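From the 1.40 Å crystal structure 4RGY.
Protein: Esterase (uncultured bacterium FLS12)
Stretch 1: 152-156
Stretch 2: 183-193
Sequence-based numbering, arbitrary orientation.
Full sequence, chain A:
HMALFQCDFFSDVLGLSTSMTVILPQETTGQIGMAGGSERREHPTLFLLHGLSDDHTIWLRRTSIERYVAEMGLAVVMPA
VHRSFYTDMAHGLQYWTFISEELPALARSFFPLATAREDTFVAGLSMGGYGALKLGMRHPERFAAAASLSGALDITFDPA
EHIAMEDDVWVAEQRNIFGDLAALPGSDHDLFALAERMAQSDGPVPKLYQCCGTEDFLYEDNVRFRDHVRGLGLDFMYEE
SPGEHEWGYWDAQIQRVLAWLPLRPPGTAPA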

# COMPACT_ATOMS: atom_id res chain seq x y z
N ALA A 152 4.52 2.53 -29.00
CA ALA A 152 3.45 2.46 -30.00
C ALA A 152 3.43 3.80 -30.72
O ALA A 152 2.59 4.66 -30.47
N LEU A 153 4.41 3.99 -31.60
CA LEU A 153 4.70 5.32 -32.11
C LEU A 153 3.90 5.75 -33.34
O LEU A 153 3.98 6.91 -33.75
N ASP A 154 3.11 4.83 -33.90
CA ASP A 154 2.19 5.15 -34.98
C ASP A 154 0.77 4.80 -34.54
O ASP A 154 0.40 3.62 -34.52
N ILE A 155 -0.01 5.82 -34.20
CA ILE A 155 -1.38 5.58 -33.72
C ILE A 155 -2.44 5.68 -34.83
O ILE A 155 -3.65 5.62 -34.55
N THR A 156 -2.01 5.82 -36.08
CA THR A 156 -2.96 5.92 -37.19
C THR A 156 -3.52 4.55 -37.54
O THR A 156 -2.98 3.53 -37.11
N ALA A 183 -9.19 11.07 -39.23
CA ALA A 183 -8.61 12.41 -39.04
C ALA A 183 -7.27 12.38 -38.29
O ALA A 183 -6.66 13.42 -38.07
N LEU A 184 -6.81 11.19 -37.90
CA LEU A 184 -5.57 11.08 -37.13
C LEU A 184 -4.28 11.50 -37.88
O LEU A 184 -3.43 12.16 -37.28
N PRO A 185 -4.13 11.13 -39.17
CA PRO A 185 -2.87 11.53 -39.82
C PRO A 185 -2.74 13.05 -39.91
O PRO A 185 -3.66 13.74 -40.36
N GLY A 186 -1.60 13.56 -39.46
CA GLY A 186 -1.38 15.00 -39.45
C GLY A 186 -1.93 15.73 -38.24
O GLY A 186 -1.69 16.94 -38.10
N SER A 187 -2.67 15.03 -37.38
CA SER A 187 -3.27 15.65 -36.21
C SER A 187 -2.25 15.84 -35.10
O SER A 187 -1.10 15.38 -35.20
N ASP A 188 -2.65 16.53 -34.04
CA ASP A 188 -1.77 16.72 -32.90
C ASP A 188 -1.52 15.44 -32.09
O ASP A 188 -0.73 15.46 -31.14
N HIS A 189 -2.20 14.35 -32.46
CA HIS A 189 -1.99 13.03 -31.86
C HIS A 189 -0.86 12.28 -32.56
O HIS A 189 -0.32 11.31 -32.04
N ASP A 190 -0.55 12.71 -33.78
CA ASP A 190 0.33 11.97 -34.68
C ASP A 190 1.78 12.37 -34.46
O ASP A 190 2.18 13.49 -34.81
N LEU A 191 2.56 11.48 -33.85
CA LEU A 191 3.97 11.78 -33.58
C LEU A 191 4.77 12.11 -34.83
O LEU A 191 5.75 12.86 -34.76
N PHE A 192 4.35 11.57 -35.98
CA PHE A 192 5.05 11.87 -37.23
C PHE A 192 4.89 13.35 -37.58
O PHE A 192 5.86 14.00 -37.98
N ALA A 193 3.69 13.88 -37.38
CA ALA A 193 3.43 15.30 -37.60
C ALA A 193 4.15 16.16 -36.57
O ALA A 193 4.73 17.20 -36.90

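No direct hydrogen bond joins the two stretches; apolar side chains and two waters hold them together, burying 415 Å² in all. Leu 153 opens the contact. Its CB points sideways, but the m,t rotamer carries CD2 to 3.6 Å from CD1 of Leu 191, itself m,t and directed toward stretch 1, so two buried leucines meet by their methyl groups. The carbonyl of Leu 153 serves two neighbours: its O lies 3.5 Å from CE1 of Phe 192, near the plane of the ring at its edge, and accepts from water 1 (2.7 Å), which in turn accepts from Leu 191 N (2.8 Å). The water thereby satisfies a backbone amide in the first turn of a helix.

CB of Asp 154 lies 3.9 Å from CE1 of Phe 192, whose m rotamer brings the ring in; chi1 of Asp 154 is t. The carboxylate of Asp 154 organises its own loop: Asp 154 OD1 accepts from Thr 156 N (3.1 Å) and Thr 156 OG1 (2.6 Å). Water 2 donates to both Asp 154 OD1 and Asp 190 OD1, 2.8 Å each, and so bridges two carboxylate oxygens too far apart to touch. Asp 190 is the N-cap: its OD1 accepts from Phe 192 N (2.9 Å), while its OD2 takes Gly 186 N (2.8 Å).

Ile 155 points toward stretch 2 and, in the p,p rotamer, fills the space before it. Ile 155 CG1 sits 3.6 Å from His 189 O, and Ile 155 CD1 reaches Leu 184 CD2 (4.2 Å) and His 189 CB (4.1 Å); the imidazole itself leads away. A branched aliphatic chain suits this buried, largely apolar site.

Thr 156, chi1 p, combines two roles. While OG1 binds Asp 154, its methyl CG2 packs against CG of Pro 185 (4.0 Å) and CB of Leu 184 (4.2 Å), closing the exposed end of the contact.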

# COMPACT_ATOMS: atom_id res chain seq x y z
CB ALA A 152 2.11 2.19 -29.31
CB LEU A 153 6.20 5.49 -32.38
CG LEU A 153 7.09 5.24 -31.16
CD1 LEU A 153 8.54 5.62 -31.41
CD2 LEU A 153 6.54 5.98 -29.95
CB ASP A 154 2.57 4.40 -36.27
CG ASP A 154 1.78 4.89 -37.48
OD1 ASP A 154 0.84 5.69 -37.31
OD2 ASP A 154 2.12 4.46 -38.60
CB ILE A 155 -1.76 6.48 -32.50
CG1 ILE A 155 -1.39 7.96 -32.70
CG2 ILE A 155 -1.07 5.97 -31.25
CD1 ILE A 155 -2.12 8.69 -33.82
CB THR A 156 -2.34 6.55 -38.45
OG1 THR A 156 -1.25 5.76 -38.92
CG2 THR A 156 -1.87 7.97 -38.17
CB ALA A 183 -9.60 13.31 -38.31
CB LEU A 184 -5.41 9.67 -36.55
CG LEU A 184 -6.31 9.40 -35.34
CD1 LEU A 184 -6.23 7.94 -34.95
CD2 LEU A 184 -5.93 10.31 -34.17
CB PRO A 185 -2.99 10.91 -41.22
CG PRO A 185 -3.93 9.76 -41.04
CD PRO A 185 -4.93 10.25 -40.05
CB SER A 187 -4.41 14.78 -35.69
OG SER A 187 -3.91 13.62 -35.03
CB ASP A 188 -2.22 17.88 -32.00
CG ASP A 188 -3.60 17.68 -31.40
OD1 ASP A 188 -4.16 16.56 -31.49
OD2 ASP A 188 -4.11 18.65 -30.83
CB HIS A 189 -3.23 12.15 -31.96
CG HIS A 189 -4.50 12.77 -31.46
ND1 HIS A 189 -4.85 12.76 -30.13
CD2 HIS A 189 -5.51 13.38 -32.12
CE1 HIS A 189 -6.03 13.35 -29.99
NE2 HIS A 189 -6.45 13.72 -31.18
CB ASP A 190 -0.12 12.28 -36.10
CG ASP A 190 0.72 11.62 -37.17
OD1 ASP A 190 1.66 10.86 -36.87
OD2 ASP A 190 0.38 11.85 -38.37
CB LEU A 191 4.66 10.62 -32.85
CG LEU A 191 4.11 10.20 -31.50
CD1 LEU A 191 5.02 9.12 -30.94
CD2 LEU A 191 4.04 11.39 -30.56
CB PHE A 192 4.54 10.98 -38.37
CG PHE A 192 4.98 9.54 -38.26
CD1 PHE A 192 4.48 8.72 -37.24
CD2 PHE A 192 5.89 9.01 -39.16
CE1 PHE A 192 4.89 7.39 -37.13
CE2 PHE A 192 6.29 7.69 -39.07
CZ PHE A 192 5.79 6.88 -38.06
CB ALA A 193 1.92 15.58 -37.57
O HOH W 1 1.92 8.73 -33.67
O HOH W 2 0.89 8.25 -36.17